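PDB 6TZ0: viral structural protein 4 from Bombyx mori cytoplasmic polyhedrosis virus, which binds GTP and pairs with the viral RNA-dependent RNA polymerase, probably as an NTPase cofactor in transcription of the double-stranded RNA genome. Local coordinates for the interface of chains B and A. Coordinates in Å, arbitrary orientation; residue numbers count along the deposited sequence, not the author numbering. Chains: chain A, Viral structural protein 4; chain B, RNA-dependent RNA Polymerase.

Contact 1: the interface of chains B and A. Residues chain B 377-378; chain A 325, 328, 544-546, 549.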
# COMPACT_ATOMS: atom_id res chain seq x y z
N ARG B 377 -16.72 21.10 -19.80
CA ARG B 377 -16.36 19.85 -20.46
C ARG B 377 -17.38 18.75 -20.21
O ARG B 377 -17.09 17.59 -20.51
CB ARG B 377 -14.99 19.37 -19.97
CG ARG B 377 -13.83 20.32 -20.16
CD ARG B 377 -13.35 20.45 -21.60
NE ARG B 377 -12.79 19.21 -22.11
CZ ARG B 377 -12.47 19.00 -23.38
NH1 ARG B 377 -12.62 19.97 -24.27
NH2 ARG B 377 -11.99 17.83 -23.77
N HIS B 378 -18.54 19.11 -19.64
CA HIS B 378 -19.62 18.20 -19.25
C HIS B 378 -19.18 17.18 -18.21
O HIS B 378 -19.74 16.10 -18.10
CB HIS B 378 -20.27 17.52 -20.45
CG HIS B 378 -20.91 18.48 -21.40
ND1 HIS B 378 -20.25 19.01 -22.48
CD2 HIS B 378 -22.15 19.03 -21.41
CE1 HIS B 378 -21.05 19.83 -23.13
NE2 HIS B 378 -22.21 19.86 -22.50
N SER A 325 -7.75 20.39 -25.17
CA SER A 325 -7.50 20.17 -23.75
C SER A 325 -6.17 19.45 -23.54
O SER A 325 -5.68 18.73 -24.40
CB SER A 325 -8.63 19.36 -23.13
OG SER A 325 -8.37 19.06 -21.77
N ALA A 328 -6.83 15.49 -22.69
CA ALA A 328 -7.21 14.78 -23.90
C ALA A 328 -6.00 14.47 -24.76
O ALA A 328 -5.78 13.32 -25.15
CB ALA A 328 -8.24 15.60 -24.67
N THR A 544 -12.70 13.18 -21.55
CA THR A 544 -13.59 13.56 -22.63
C THR A 544 -12.78 14.18 -23.76
O THR A 544 -11.99 15.09 -23.54
CB THR A 544 -14.64 14.54 -22.13
OG1 THR A 544 -15.40 13.92 -21.08
CG2 THR A 544 -15.58 14.93 -23.24
N VAL A 545 -12.97 13.66 -24.97
CA VAL A 545 -12.21 14.06 -26.15
C VAL A 545 -13.20 14.40 -27.26
O VAL A 545 -14.17 13.66 -27.47
CB VAL A 545 -11.24 12.94 -26.60
CG1 VAL A 545 -10.47 13.36 -27.80
CG2 VAL A 545 -10.27 12.59 -25.51
N TYR A 546 -12.98 15.52 -27.94
CA TYR A 546 -13.72 15.91 -29.13
C TYR A 546 -12.99 15.44 -30.39
O TYR A 546 -11.81 15.10 -30.33
CB TYR A 546 -13.91 17.42 -29.15
CG TYR A 546 -14.84 17.92 -28.08
CD1 TYR A 546 -16.20 17.66 -28.15
CD2 TYR A 546 -14.38 18.69 -27.03
CE1 TYR A 546 -17.06 18.11 -27.18
CE2 TYR A 546 -15.23 19.16 -26.07
CZ TYR A 546 -16.57 18.87 -26.15
OH TYR A 546 -17.43 19.34 -25.18
N GLU A 549 -9.81 17.35 -31.42
CA GLU A 549 -8.71 17.01 -30.54
C GLU A 549 -8.02 15.72 -30.98
O GLU A 549 -6.79 15.63 -30.93
CB GLU A 549 -9.22 16.91 -29.11
CG GLU A 549 -9.71 18.23 -28.57
CD GLU A 549 -10.30 18.14 -27.19
OE1 GLU A 549 -10.55 17.02 -26.71
OE2 GLU A 549 -10.50 19.19 -26.56

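Contact 2: the interface of chains B and A. Residues chain B 627, 629, 631; chain A 343-344, 346.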
# COMPACT_ATOMS: atom_id res chain seq x y z
N PHE B 627 7.31 -10.98 -22.67
CA PHE B 627 6.35 -10.39 -23.59
C PHE B 627 6.56 -8.90 -23.81
O PHE B 627 5.85 -8.30 -24.63
CB PHE B 627 4.93 -10.63 -23.08
CG PHE B 627 4.60 -12.07 -22.90
CD1 PHE B 627 4.37 -12.88 -24.00
CD2 PHE B 627 4.50 -12.61 -21.63
CE1 PHE B 627 4.07 -14.22 -23.83
CE2 PHE B 627 4.19 -13.94 -21.46
CZ PHE B 627 3.97 -14.74 -22.56
N GLN B 629 5.97 -5.32 -22.76
CA GLN B 629 5.17 -4.46 -21.90
C GLN B 629 3.74 -4.96 -21.89
O GLN B 629 3.07 -4.96 -22.93
CB GLN B 629 5.24 -3.00 -22.36
CG GLN B 629 4.52 -2.06 -21.43
CD GLN B 629 4.68 -0.62 -21.83
OE1 GLN B 629 5.32 -0.31 -22.83
NE2 GLN B 629 4.08 0.28 -21.06
N LYS B 631 -0.10 -4.75 -20.35
CA LYS B 631 -1.06 -3.86 -19.73
C LYS B 631 -2.24 -4.66 -19.21
O LYS B 631 -2.41 -5.83 -19.55
CB LYS B 631 -1.51 -2.79 -20.73
CG LYS B 631 -0.36 -1.89 -21.14
CD LYS B 631 -0.75 -0.90 -22.20
CE LYS B 631 -0.92 -1.56 -23.55
NZ LYS B 631 0.37 -2.07 -24.08
N ASN A 343 8.28 -2.14 -28.21
CA ASN A 343 8.20 -2.97 -27.01
C ASN A 343 6.78 -3.42 -26.72
O ASN A 343 6.57 -4.29 -25.87
CB ASN A 343 8.75 -2.19 -25.81
CG ASN A 343 9.19 -3.08 -24.68
OD1 ASN A 343 9.23 -4.30 -24.81
ND2 ASN A 343 9.49 -2.47 -23.54
N VAL A 344 5.80 -2.85 -27.41
CA VAL A 344 4.39 -3.17 -27.21
C VAL A 344 3.95 -4.06 -28.36
O VAL A 344 4.13 -3.71 -29.53
CB VAL A 344 3.54 -1.89 -27.14
CG1 VAL A 344 2.08 -2.22 -27.15
CG2 VAL A 344 3.89 -1.10 -25.90
N ASN A 346 0.63 -5.42 -28.85
CA ASN A 346 -0.68 -4.97 -29.33
C ASN A 346 -1.05 -3.66 -28.66
O ASN A 346 -0.94 -3.52 -27.44
CB ASN A 346 -1.76 -6.01 -29.05
CG ASN A 346 -1.51 -7.32 -29.74
OD1 ASN A 346 -1.38 -8.35 -29.10
ND2 ASN A 346 -1.42 -7.28 -31.06

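Contact 1: the interface of chains B and A
B:Arg377 of the polymerase lays its guanidinium among A:Glu549, A:Thr544, A:Tyr546 and A:Ser325 of viral structural protein 4 and meets A:Glu549 tip to tip, forming a salt bridge at the heteromeric interface. The two flat groups lie nearly coplanar, 24° apart, the planar two-oxygen carboxylate matching the planar guanidinium. NH1 of the arginine donates to the carboxylate oxygen OE2 of A:Glu549 at 3.2 Å, on the syn side, while contacts from NH2 to both carboxylate oxygens are weak. NH2 also gives a short but bent hydrogen bond of 2.8 Å to the backbone O of A:Thr544, approaching from above the carbonyl plane. Arginine suits this place because its spread N-H groups can serve a carboxylate and a peptide carbonyl together. Its chain bends at chi2 and chi3, carrying the guanidinium toward A:Glu549.

A:Tyr546 stands at 88° to the guanidinium and presents its ring edge, with CE2 3.3 Å from NH1 of B:Arg377. The broad, flat ring therefore borders the cation without stacking on it. A:Ser325, small enough to come close, sets its CB over one guanidinium face, toward its rim, 3.7 Å from NH2.

A bond within chain A, of the helix-capping kind, probably steadies the acid: A:Glu549 lies in helix 547-556, and its OE1 accepts a hydrogen bond from the backbone N of A:Tyr546 at 3.1 Å, from above the carboxylate plane.

Contact 2: the interface of chains B and A
A:Val344 of viral structural protein 4 faces B:Gln629 and B:Lys631 of the polymerase, turning its methyl CG1 toward the lysine and CG2 mainly toward the glutamine. The valine sits in a loop just before strand 347-353, whereas both polymerase residues belong to strand 628-631. The interface patch is small, with 131 Å² of protein surface hidden in all, and appears to rest on loose van der Waals contact of methyl groups with polar chain ends.

CG2 of A:Val344 lies 3.5 Å from OE1, the amide oxygen of B:Gln629. The glutamine reaches it with an extended chain, its CG anti to the backbone N (chi1 -175°), and the two side chains pass each other at a slant. Glutamine fits here because it is long, and its uncharged amide end can lie against a methyl group.

The other methyl, CG1, comes 3.5 Å from NZ of B:Lys631. Here the side chains meet at about a right angle. Bends at chi3 and chi4 fold the end of the lysine, bringing its amino group beside the branched valine. The flexible lysine can thus adapt to a neighbour whose short, beta-branched side chain is comparatively rigid. The same amino group is 3.9 Å from the backbone O of A:Asn346, a distance at which a loose electrostatic attraction is the most that can be suggested.

Backbone atoms add a weak hydrogen bond beside this packing: N of B:Gln629 donates to O of A:Asn343 over 3.3 Å, with an angle of 134° at the hydrogen.

Contact 1 and contact 2 lie about 27 Å apart, measured between the centres of their C-alpha atoms, and have no residue in common. On viral structural protein 4 they flank helix 326-340: contact 1 includes the residue just before it and one in its first turn, whereas contact 2 uses the loop that follows. On the polymerase, the two segments are well separated in sequence. The protein pair is thus joined at distant points of different character, charged in contact 1 and mostly van der Waals in contact 2, which may help fix the relative placement of the two proteins, together with the rest of the interface.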